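Putative exported protein (Bacteroides fragilis, PDB 4RAA) is of unknown function but folds as a six-bladed beta-propeller of the YWTD superfamily and is probably exported from the cytoplasm. Local coordinates at residues A[86-91]-A[104-109]; A[110-115]-A[122-127]; A[127-132]-A[142-147]. One frame throughout, in Å; residues are numbered along the deposited sequence.

How the contacts relate
All three contacts are partly buried and follow one another along the chain. Contacts 1 and 2 lie in the same sheet, where strands 100-105 and 110-115 are neighbours; contact 3 takes the chain from the end of that sheet into the next one. Contact 2 is the most peripheral, about 22 Å from the centre of the chain to its own centre, and there tyrosines and arginines meet the second subunit. Contacts 1 and 3, about 16 and 17 Å out, rely more on side chains that bind backbone groups: a carboxylate in contact 1, serine, threonine and asparagine in contact 3. Leu127 belongs to both contacts 2 and 3.

Contact 1. Residues A[86-91]-A[104-109]; sequences YILLSS and IDIAQD
Asp105 carries its CG anti to the backbone N (chi1 -175°), beside its own carbonyl carbon, and from there the carboxylate meets the backbone of Ile87 and Leu88. The two oxygens divide the work. OD2 accepts from Ile87 N at 3.1 Å, and OD1 accepts from Leu88 N at 2.9 Å; both donors come from above the carboxylate plane. Asp105 also binds within its own segment. Ala107 N reaches OD1 from the face opposite Leu88 N, closing an Asx turn, while Gln108 NE2 meets OD2 at 3.0 Å, nearly in line with the C-O bond. The Gln108 chain runs extended beyond CG, and its amide end also packs on Ile87 CD1, the two side chains crossing at about a right angle.

The backbones join beside this cluster. Ile106 N donates to Leu88 O at 2.9 Å, Leu89 and Asp105 form a non-hydrogen-bonded antiparallel pair, and Ser90 N reaches Ile104 O at 3.2 Å. Apolar groups flank the turn: Ala107 CB lies 3.4 Å from Ile87 CG2 and also touches Leu88 CB, and Leu88 CD2 meets Ile106 CD1 at 3.9 Å. Ser90 OG packs on Ile106 CG2, but its hydrogen bond goes to Ser132 O in the loop that leads to the next sheet. Leu89 CD2 covers the centre of one face of the Tyr86 ring.

Four N-H donors thus grip one buried carboxylate, two on each oxygen. They fix its rotation and tie the irregular part of strand 85-94, at Ile87 and Leu88, to the turn after strand 100-105. So many donors would be expected to favour the ionised form of Asp105.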
loop_
_atom_site.group_PDB
_atom_site.type_symbol
_atom_site.label_atom_id
_atom_site.label_comp_id
_atom_site.label_asym_id
_atom_site.label_seq_id
_atom_site.Cartn_x
_atom_site.Cartn_y
_atom_site.Cartn_z
ATOM N N TYR A 86 6.365 13.286 -5.710
ATOM C CA TYR A 86 6.483 13.722 -4.296
ATOM C C TYR A 86 6.598 15.237 -4.066
ATOM O O TYR A 86 7.034 15.951 -4.954
ATOM C CB TYR A 86 7.682 13.023 -3.632
ATOM C CG TYR A 86 8.976 12.955 -4.457
ATOM C CD1 TYR A 86 9.715 14.107 -4.765
ATOM C CD2 TYR A 86 9.476 11.724 -4.912
ATOM C CE1 TYR A 86 10.883 14.032 -5.524
ATOM C CE2 TYR A 86 10.652 11.650 -5.662
ATOM C CZ TYR A 86 11.354 12.819 -5.963
ATOM O OH TYR A 86 12.516 12.814 -6.703
ATOM N N ILE A 87 6.224 15.701 -2.866
ATOM C CA ILE A 87 6.298 17.135 -2.481
ATOM C C ILE A 87 7.397 17.395 -1.456
ATOM O O ILE A 87 8.172 18.331 -1.643
ATOM C CB ILE A 87 4.930 17.713 -1.983
ATOM C CG1 ILE A 87 4.062 18.184 -3.160
ATOM C CG2 ILE A 87 5.082 18.978 -1.127
ATOM C CD1 ILE A 87 3.726 17.133 -4.184
ATOM N N LEU A 88 7.428 16.619 -0.373
ATOM C CA LEU A 88 8.398 16.835 0.708
ATOM C C LEU A 88 8.915 15.533 1.352
ATOM O O LEU A 88 8.283 14.951 2.241
ATOM C CB LEU A 88 7.807 17.772 1.776
ATOM C CG LEU A 88 8.813 18.377 2.778
ATOM C CD1 LEU A 88 9.708 19.423 2.111
ATOM C CD2 LEU A 88 8.078 18.988 3.961
ATOM N N LEU A 89 10.087 15.113 0.884
ATOM C CA LEU A 89 10.786 13.936 1.365
ATOM C C LEU A 89 11.580 14.234 2.633
ATOM O O LEU A 89 12.329 15.200 2.681
ATOM C CB LEU A 89 11.729 13.387 0.275
ATOM C CG LEU A 89 11.190 12.321 -0.684
ATOM C CD1 LEU A 89 9.753 12.552 -1.079
ATOM C CD2 LEU A 89 12.094 12.183 -1.908
ATOM N N SER A 90 11.395 13.392 3.645
ATOM C CA SER A 90 12.128 13.449 4.905
ATOM C C SER A 90 13.218 12.382 4.977
ATOM O O SER A 90 14.223 12.589 5.640
ATOM C CB SER A 90 11.169 13.245 6.071
ATOM O OG SER A 90 10.435 12.053 5.883
ATOM N N SER A 91 13.015 11.242 4.319
ATOM C CA SER A 91 13.969 10.133 4.365
ATOM C C SER A 91 13.691 9.067 3.293
ATOM O O SER A 91 12.708 9.141 2.560
ATOM C CB SER A 91 13.901 9.457 5.749
ATOM O OG SER A 91 14.885 8.459 5.878
ATOM N N ILE A 104 9.942 8.376 1.785
ATOM C CA ILE A 104 8.836 8.841 2.638
ATOM C C ILE A 104 8.512 10.315 2.365
ATOM O O ILE A 104 9.319 11.196 2.670
ATOM C CB ILE A 104 9.172 8.672 4.145
ATOM C CG1 ILE A 104 9.412 7.191 4.473
ATOM C CG2 ILE A 104 8.050 9.238 5.036
ATOM C CD1 ILE A 104 9.915 6.928 5.875
ATOM N N ASP A 105 7.307 10.558 1.843
ATOM C CA ASP A 105 6.794 11.892 1.557
ATOM C C ASP A 105 5.884 12.316 2.721
ATOM O O ASP A 105 4.736 11.861 2.804
ATOM C CB ASP A 105 6.029 11.872 0.218
ATOM C CG ASP A 105 5.558 13.254 -0.240
ATOM O OD1 ASP A 105 5.830 14.281 0.419
ATOM O OD2 ASP A 105 4.911 13.319 -1.303
ATOM N N ILE A 106 6.409 13.165 3.620
ATOM C CA ILE A 106 5.635 13.704 4.773
ATOM C C ILE A 106 4.572 14.758 4.408
ATOM O O ILE A 106 3.695 15.048 5.217
ATOM C CB ILE A 106 6.524 14.258 5.925
ATOM C CG1 ILE A 106 7.468 15.406 5.463
ATOM C CG2 ILE A 106 7.295 13.120 6.557
ATOM C CD1 ILE A 106 8.158 16.162 6.591
ATOM N N ALA A 107 4.655 15.329 3.211
ATOM C CA ALA A 107 3.689 16.319 2.761
ATOM C C ALA A 107 2.387 15.656 2.339
ATOM O O ALA A 107 1.313 16.144 2.687
ATOM C CB ALA A 107 4.257 17.143 1.613
ATOM N N GLN A 108 2.492 14.562 1.579
ATOM C CA GLN A 108 1.330 13.825 1.057
ATOM C C GLN A 108 0.972 12.528 1.808
ATOM O O GLN A 108 0.065 11.806 1.371
ATOM C CB GLN A 108 1.521 13.580 -0.445
ATOM C CG GLN A 108 1.585 14.883 -1.221
ATOM C CD GLN A 108 1.632 14.703 -2.723
ATOM O OE1 GLN A 108 0.766 15.210 -3.437
ATOM N NE2 GLN A 108 2.641 13.985 -3.213
ATOM N N ASP A 109 1.638 12.265 2.943
ATOM C CA ASP A 109 1.372 11.092 3.805
ATOM C C ASP A 109 1.401 9.768 3.055
ATOM O O ASP A 109 0.464 8.966 3.133
ATOM C CB ASP A 109 0.057 11.279 4.586
ATOM C CG ASP A 109 0.169 12.348 5.650
ATOM O OD1 ASP A 109 0.887 12.092 6.649
ATOM O OD2 ASP A 109 -0.471 13.417 5.497
#

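Contact 2. Residues A[110-115]-A[122-127]; sequences KVLYYN and LYERRL. With PO4 (phosphate ion), chain B.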
loop_
_atom_site.group_PDB
_atom_site.type_symbol
_atom_site.label_atom_id
_atom_site.label_comp_id
_atom_site.label_asym_id
_atom_site.label_seq_id
_atom_site.Cartn_x
_atom_site.Cartn_y
_atom_site.Cartn_z
ATOM N N LYS A 110 2.489 9.574 2.306
ATOM C CA LYS A 110 2.705 8.350 1.534
ATOM C C LYS A 110 4.171 7.911 1.454
ATOM O O LYS A 110 5.084 8.685 1.723
ATOM C CB LYS A 110 2.103 8.485 0.132
ATOM C CG LYS A 110 2.576 9.690 -0.667
ATOM C CD LYS A 110 2.163 9.551 -2.129
ATOM C CE LYS A 110 2.598 10.754 -2.955
ATOM N NZ LYS A 110 2.380 10.595 -4.424
ATOM N N VAL A 111 4.342 6.644 1.096
ATOM C CA VAL A 111 5.627 5.979 0.912
ATOM C C VAL A 111 5.672 5.625 -0.565
ATOM O O VAL A 111 4.726 5.013 -1.060
ATOM C CB VAL A 111 5.692 4.644 1.705
ATOM C CG1 VAL A 111 7.075 4.014 1.599
ATOM C CG2 VAL A 111 5.345 4.869 3.167
ATOM N N LEU A 112 6.749 5.974 -1.261
ATOM C CA LEU A 112 6.880 5.657 -2.695
ATOM C C LEU A 112 8.019 4.671 -2.880
ATOM O O LEU A 112 9.126 4.911 -2.385
ATOM C CB LEU A 112 7.095 6.911 -3.541
ATOM C CG LEU A 112 6.015 7.988 -3.331
ATOM C CD1 LEU A 112 6.454 9.029 -2.301
ATOM C CD2 LEU A 112 5.666 8.680 -4.635
ATOM N N TYR A 113 7.726 3.567 -3.578
ATOM C CA TYR A 113 8.675 2.496 -3.848
ATOM C C TYR A 113 9.139 2.597 -5.297
ATOM O O TYR A 113 8.321 2.636 -6.207
ATOM C CB TYR A 113 8.038 1.124 -3.586
ATOM C CG TYR A 113 7.652 0.921 -2.134
ATOM C CD1 TYR A 113 6.489 1.503 -1.605
ATOM C CD2 TYR A 113 8.454 0.157 -1.278
ATOM C CE1 TYR A 113 6.146 1.326 -0.264
ATOM C CE2 TYR A 113 8.127 -0.022 0.063
ATOM C CZ TYR A 113 6.973 0.562 0.569
ATOM O OH TYR A 113 6.634 0.395 1.887
ATOM N N TYR A 114 10.456 2.678 -5.476
ATOM C CA TYR A 114 11.117 2.704 -6.775
ATOM C C TYR A 114 12.040 1.487 -6.875
ATOM O O TYR A 114 12.408 0.895 -5.858
ATOM C CB TYR A 114 11.927 3.989 -6.933
ATOM C CG TYR A 114 11.111 5.259 -6.840
ATOM C CD1 TYR A 114 10.514 5.822 -7.971
ATOM C CD2 TYR A 114 10.946 5.915 -5.620
ATOM C CE1 TYR A 114 9.770 7.003 -7.890
ATOM C CE2 TYR A 114 10.205 7.099 -5.527
ATOM C CZ TYR A 114 9.623 7.634 -6.660
ATOM O OH TYR A 114 8.896 8.783 -6.547
ATOM N N ASN A 115 12.405 1.124 -8.105
ATOM C CA ASN A 115 13.298 -0.022 -8.386
ATOM C C ASN A 115 14.727 0.344 -7.983
ATOM O O ASN A 115 15.217 1.413 -8.365
ATOM C CB ASN A 115 13.255 -0.361 -9.884
ATOM C CG ASN A 115 13.907 -1.689 -10.219
ATOM O OD1 ASN A 115 15.123 -1.810 -10.187
ATOM N ND2 ASN A 115 13.098 -2.669 -10.607
ATOM N N LEU A 122 7.558 1.728 -8.886
ATOM C CA LEU A 122 6.913 0.423 -8.671
ATOM C C LEU A 122 5.489 0.593 -8.138
ATOM O O LEU A 122 4.536 0.162 -8.791
ATOM C CB LEU A 122 7.741 -0.451 -7.719
ATOM C CG LEU A 122 8.834 -1.341 -8.303
ATOM C CD1 LEU A 122 9.680 -0.633 -9.338
ATOM C CD2 LEU A 122 9.694 -1.887 -7.172
ATOM N N TYR A 123 5.357 1.197 -6.954
ATOM C CA TYR A 123 4.042 1.433 -6.321
ATOM C C TYR A 123 4.132 2.378 -5.138
ATOM O O TYR A 123 5.231 2.636 -4.651
ATOM C CB TYR A 123 3.418 0.119 -5.831
ATOM C CG TYR A 123 4.158 -0.579 -4.701
ATOM C CD1 TYR A 123 5.296 -1.354 -4.949
ATOM C CD2 TYR A 123 3.698 -0.488 -3.377
ATOM C CE1 TYR A 123 5.963 -2.007 -3.915
ATOM C CE2 TYR A 123 4.352 -1.135 -2.336
ATOM C CZ TYR A 123 5.479 -1.895 -2.601
ATOM O OH TYR A 123 6.112 -2.529 -1.552
ATOM N N GLU A 124 2.984 2.886 -4.682
ATOM C CA GLU A 124 2.930 3.790 -3.517
ATOM C C GLU A 124 1.843 3.372 -2.543
ATOM O O GLU A 124 0.773 2.924 -2.956
ATOM C CB GLU A 124 2.735 5.267 -3.925
ATOM C CG GLU A 124 1.398 5.615 -4.594
ATOM C CD GLU A 124 1.263 7.077 -5.011
ATOM O OE1 GLU A 124 2.210 7.875 -4.851
ATOM O OE2 GLU A 124 0.183 7.433 -5.526
ATOM N N ARG A 125 2.131 3.549 -1.256
ATOM C CA ARG A 125 1.208 3.245 -0.158
ATOM C C ARG A 125 1.128 4.436 0.775
ATOM O O ARG A 125 2.006 5.292 0.750
ATOM C CB ARG A 125 1.724 2.070 0.653
ATOM C CG ARG A 125 1.881 0.790 -0.123
ATOM C CD ARG A 125 2.355 -0.315 0.810
ATOM N NE ARG A 125 1.404 -0.576 1.890
ATOM C CZ ARG A 125 1.659 -1.259 3.000
ATOM N NH1 ARG A 125 2.865 -1.779 3.240
ATOM N NH2 ARG A 125 0.696 -1.405 3.908
ATOM N N ARG A 126 0.102 4.465 1.622
ATOM C CA ARG A 126 -0.037 5.537 2.609
ATOM C C ARG A 126 0.786 5.205 3.835
ATOM O O ARG A 126 0.942 4.028 4.186
ATOM C CB ARG A 126 -1.483 5.730 3.040
ATOM C CG ARG A 126 -2.369 6.200 1.919
ATOM C CD ARG A 126 -3.811 6.282 2.358
ATOM N NE ARG A 126 -4.361 4.987 2.758
ATOM C CZ ARG A 126 -5.612 4.791 3.178
ATOM N NH1 ARG A 126 -6.484 5.803 3.251
ATOM N NH2 ARG A 126 -6.003 3.558 3.521
ATOM N N LEU A 127 1.304 6.253 4.482
ATOM C CA LEU A 127 2.026 6.103 5.727
ATOM C C LEU A 127 1.024 5.574 6.726
ATOM O O LEU A 127 -0.109 6.045 6.747
ATOM C CB LEU A 127 2.545 7.433 6.272
ATOM C CG LEU A 127 3.635 8.230 5.560
ATOM C CD1 LEU A 127 3.837 9.529 6.324
ATOM C CD2 LEU A 127 4.950 7.464 5.446
HETATM P P PO4 B . -1.972 1.089 2.933
HETATM O O1 PO4 B . -1.342 2.161 3.792
HETATM O O2 PO4 B . -3.462 1.336 2.796
HETATM O O3 PO4 B . -1.352 1.088 1.556
HETATM O O4 PO4 B . -1.702 -0.247 3.586
#
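Tyr113 and Tyr123 lie ring on ring in an offset stack, centroids 4.3 Å apart and planes only 6° from parallel. The slip between them puts Tyr123 OH over the centre of the Tyr113 ring, while Tyr113 CB sits over the Tyr123 face as a CH-pi contact, 4.0 Å from its centroid. Tyr123 CG stands between its backbone N and carbonyl carbon (chi1 66°), from where the ring lies over Tyr113. Tyr123 also stacks on Tyr123 of the second subunit, and Tyr100 meets Tyr113 edge-to-face.

On the opposite side of the sheet, Glu124 lies side by side with Leu112, its cross-strand partner. The extended Lys110 chain crosses Glu124 and brings NZ to OE1 at 2.8 Å, a salt bridge on the syn side of the carboxylate; NZ also binds Glu85 O. On the tyrosine side, Arg125 bends at its third torsion and holds a phosphate ion, probably from the crystallisation liquor, by NE to O3 at 3.2 Å and NH2 to O4 at 2.7 Å. Arg126 NH2 adds a weak bond to O2, while its NH1 forms a salt bridge with Asp167 of the second subunit. Arg125 NE and Arg126 N of the second subunit bind the same ion, so it bridges the subunits and probably eases the repulsion between the two Arg125 side chains, which pack on each other. Val111 CG2 packs on Leu127 CD2 at 3.5 Å, the side chains crossing at about a right angle.

Val111 and Arg125 exchange backbone bonds, and Tyr113 N donates to Tyr123 O at 2.9 Å. Tyr113 O receives Leu122 N and, weakly, Tyr123 N. Two residues facing one make a classic beta bulge, here in the antiparallel hairpin that forms the outer edge of a four-stranded propeller blade.

Contact 3. Residues A[127-132]-A[142-147]; sequences LPFSTS and LLWNSR
The loop between two propeller blades, residues 127-132, packs here on the end of strand 142-145 of the following blade. Trp144 is the apolar centre. The edge of the Phe129 ring points at the face of the indole, in an edge-to-face pair with planes at 75°, and Phe129 CZ lies 3.9 Å from Trp144 CG. Pro128 CD covers the same face farther out, 4.0 Å from Trp144 CH2, and Thr131 CG2 packs against CE3. The indole nitrogen turns away to Thr162 OG1.

Polar groups take over beyond the tryptophan. Asn145 OD1 accepts Ser132 N at 3.0 Å on an in-plane lone pair, and Cys133 N as well. Thr131 OG1, anti to its backbone N, lies 2.7 Å from Asn145 O and 2.9 Å from Asn145 OD1, with a single proton for the two. Next along, Arg147 N donates to Ser130 O at 3.0 Å, and Ser130 OG returns a bond to Arg147 O at 3.0 Å.

Without regular strand pairing here, Asn145 OD1 satisfies the backbone N-H groups of Ser132 and Cys133, Ser130 and Arg147 bind each other nearer the surface, and Phe129 and Pro128 pack on one face of Trp144 where the chain enters from the preceding blade.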
loop_
_atom_site.group_PDB
_atom_site.type_symbol
_atom_site.label_atom_id
_atom_site.label_comp_id
_atom_site.label_asym_id
_atom_site.label_seq_id
_atom_site.Cartn_x
_atom_site.Cartn_y
_atom_site.Cartn_z
ATOM N N LEU A 127 1.304 6.253 4.482
ATOM C CA LEU A 127 2.026 6.103 5.727
ATOM C C LEU A 127 1.024 5.574 6.726
ATOM O O LEU A 127 -0.109 6.045 6.747
ATOM C CB LEU A 127 2.545 7.433 6.272
ATOM C CG LEU A 127 3.635 8.230 5.560
ATOM C CD1 LEU A 127 3.837 9.529 6.324
ATOM C CD2 LEU A 127 4.950 7.464 5.446
ATOM N N PRO A 128 1.430 4.590 7.541
ATOM C CA PRO A 128 0.507 4.031 8.529
ATOM C C PRO A 128 0.140 4.977 9.699
ATOM O O PRO A 128 -0.893 4.774 10.354
ATOM C CB PRO A 128 1.269 2.805 9.038
ATOM C CG PRO A 128 2.709 3.169 8.871
ATOM C CD PRO A 128 2.783 4.005 7.648
ATOM N N PHE A 129 0.984 5.982 9.943
ATOM C CA PHE A 129 0.832 6.942 11.047
ATOM C C PHE A 129 1.788 8.125 10.835
ATOM O O PHE A 129 2.533 8.134 9.854
ATOM C CB PHE A 129 1.106 6.228 12.394
ATOM C CG PHE A 129 2.238 5.225 12.343
ATOM C CD1 PHE A 129 3.570 5.644 12.253
ATOM C CD2 PHE A 129 1.973 3.853 12.398
ATOM C CE1 PHE A 129 4.613 4.724 12.200
ATOM C CE2 PHE A 129 3.016 2.920 12.359
ATOM C CZ PHE A 129 4.340 3.362 12.248
ATOM N N SER A 130 1.779 9.107 11.738
ATOM C CA SER A 130 2.694 10.261 11.629
ATOM C C SER A 130 4.141 9.813 11.898
ATOM O O SER A 130 4.469 9.380 13.008
ATOM C CB SER A 130 2.304 11.380 12.584
ATOM O OG SER A 130 3.178 12.493 12.448
ATOM N N THR A 131 4.978 9.902 10.867
ATOM C CA THR A 131 6.375 9.456 10.915
ATOM C C THR A 131 7.196 10.132 9.804
ATOM O O THR A 131 6.631 10.554 8.797
ATOM C CB THR A 131 6.452 7.916 10.788
ATOM O OG1 THR A 131 7.804 7.488 10.898
ATOM C CG2 THR A 131 5.882 7.412 9.453
ATOM N N SER A 132 8.509 10.257 10.011
ATOM C CA SER A 132 9.436 10.892 9.033
ATOM C C SER A 132 10.580 10.012 8.505
ATOM O O SER A 132 11.120 10.278 7.436
ATOM C CB SER A 132 10.067 12.150 9.653
ATOM O OG SER A 132 10.943 11.839 10.728
ATOM N N LEU A 142 10.248 -3.545 9.929
ATOM C CA LEU A 142 10.564 -2.139 9.701
ATOM C C LEU A 142 10.564 -1.353 11.005
ATOM O O LEU A 142 9.650 -1.520 11.808
ATOM C CB LEU A 142 9.511 -1.562 8.744
ATOM C CG LEU A 142 9.263 -2.369 7.453
ATOM C CD1 LEU A 142 8.017 -1.870 6.735
ATOM C CD2 LEU A 142 10.484 -2.356 6.539
ATOM N N LEU A 143 11.597 -0.525 11.216
ATOM C CA LEU A 143 11.677 0.376 12.379
ATOM C C LEU A 143 11.335 1.764 11.878
ATOM O O LEU A 143 12.001 2.258 10.975
ATOM C CB LEU A 143 13.073 0.398 13.009
ATOM C CG LEU A 143 13.292 1.325 14.224
ATOM C CD1 LEU A 143 12.405 0.931 15.399
ATOM C CD2 LEU A 143 14.751 1.330 14.654
ATOM N N TRP A 144 10.294 2.364 12.458
ATOM C CA TRP A 144 9.839 3.726 12.152
ATOM C C TRP A 144 9.919 4.562 13.429
ATOM O O TRP A 144 9.846 4.004 14.535
ATOM C CB TRP A 144 8.361 3.742 11.759
ATOM C CG TRP A 144 7.923 2.858 10.665
ATOM C CD1 TRP A 144 7.696 1.509 10.734
ATOM C CD2 TRP A 144 7.526 3.267 9.363
ATOM N NE1 TRP A 144 7.229 1.046 9.530
ATOM C CE2 TRP A 144 7.111 2.104 8.670
ATOM C CE3 TRP A 144 7.494 4.505 8.701
ATOM C CZ2 TRP A 144 6.673 2.138 7.348
ATOM C CZ3 TRP A 144 7.063 4.546 7.381
ATOM C CH2 TRP A 144 6.651 3.358 6.713
ATOM N N ASN A 145 10.031 5.885 13.272
ATOM C CA ASN A 145 9.981 6.797 14.412
ATOM C C ASN A 145 8.525 7.242 14.554
ATOM O O ASN A 145 7.782 7.214 13.575
ATOM C CB ASN A 145 10.969 7.981 14.270
ATOM C CG ASN A 145 10.497 9.073 13.300
ATOM O OD1 ASN A 145 10.090 8.801 12.169
ATOM N ND2 ASN A 145 10.593 10.316 13.733
ATOM N N SER A 146 8.126 7.626 15.770
ATOM C CA SER A 146 6.761 8.106 16.074
ATOM C C SER A 146 6.714 9.625 16.278
ATOM O O SER A 146 7.164 10.111 17.313
ATOM C CB SER A 146 6.216 7.409 17.334
ATOM O OG SER A 146 5.054 8.062 17.844
ATOM N N ARG A 147 6.144 10.354 15.315
ATOM C CA ARG A 147 5.963 11.819 15.408
ATOM C C ARG A 147 4.533 12.192 15.873
ATOM O O ARG A 147 3.903 13.095 15.303
ATOM C CB ARG A 147 6.313 12.508 14.075
ATOM C CG ARG A 147 7.754 12.314 13.642
ATOM C CD ARG A 147 8.231 13.341 12.618
ATOM N NE ARG A 147 8.407 14.695 13.186
ATOM C CZ ARG A 147 7.543 15.722 13.120
ATOM N NH1 ARG A 147 6.365 15.617 12.487
ATOM N NH2 ARG A 147 7.864 16.891 13.697
#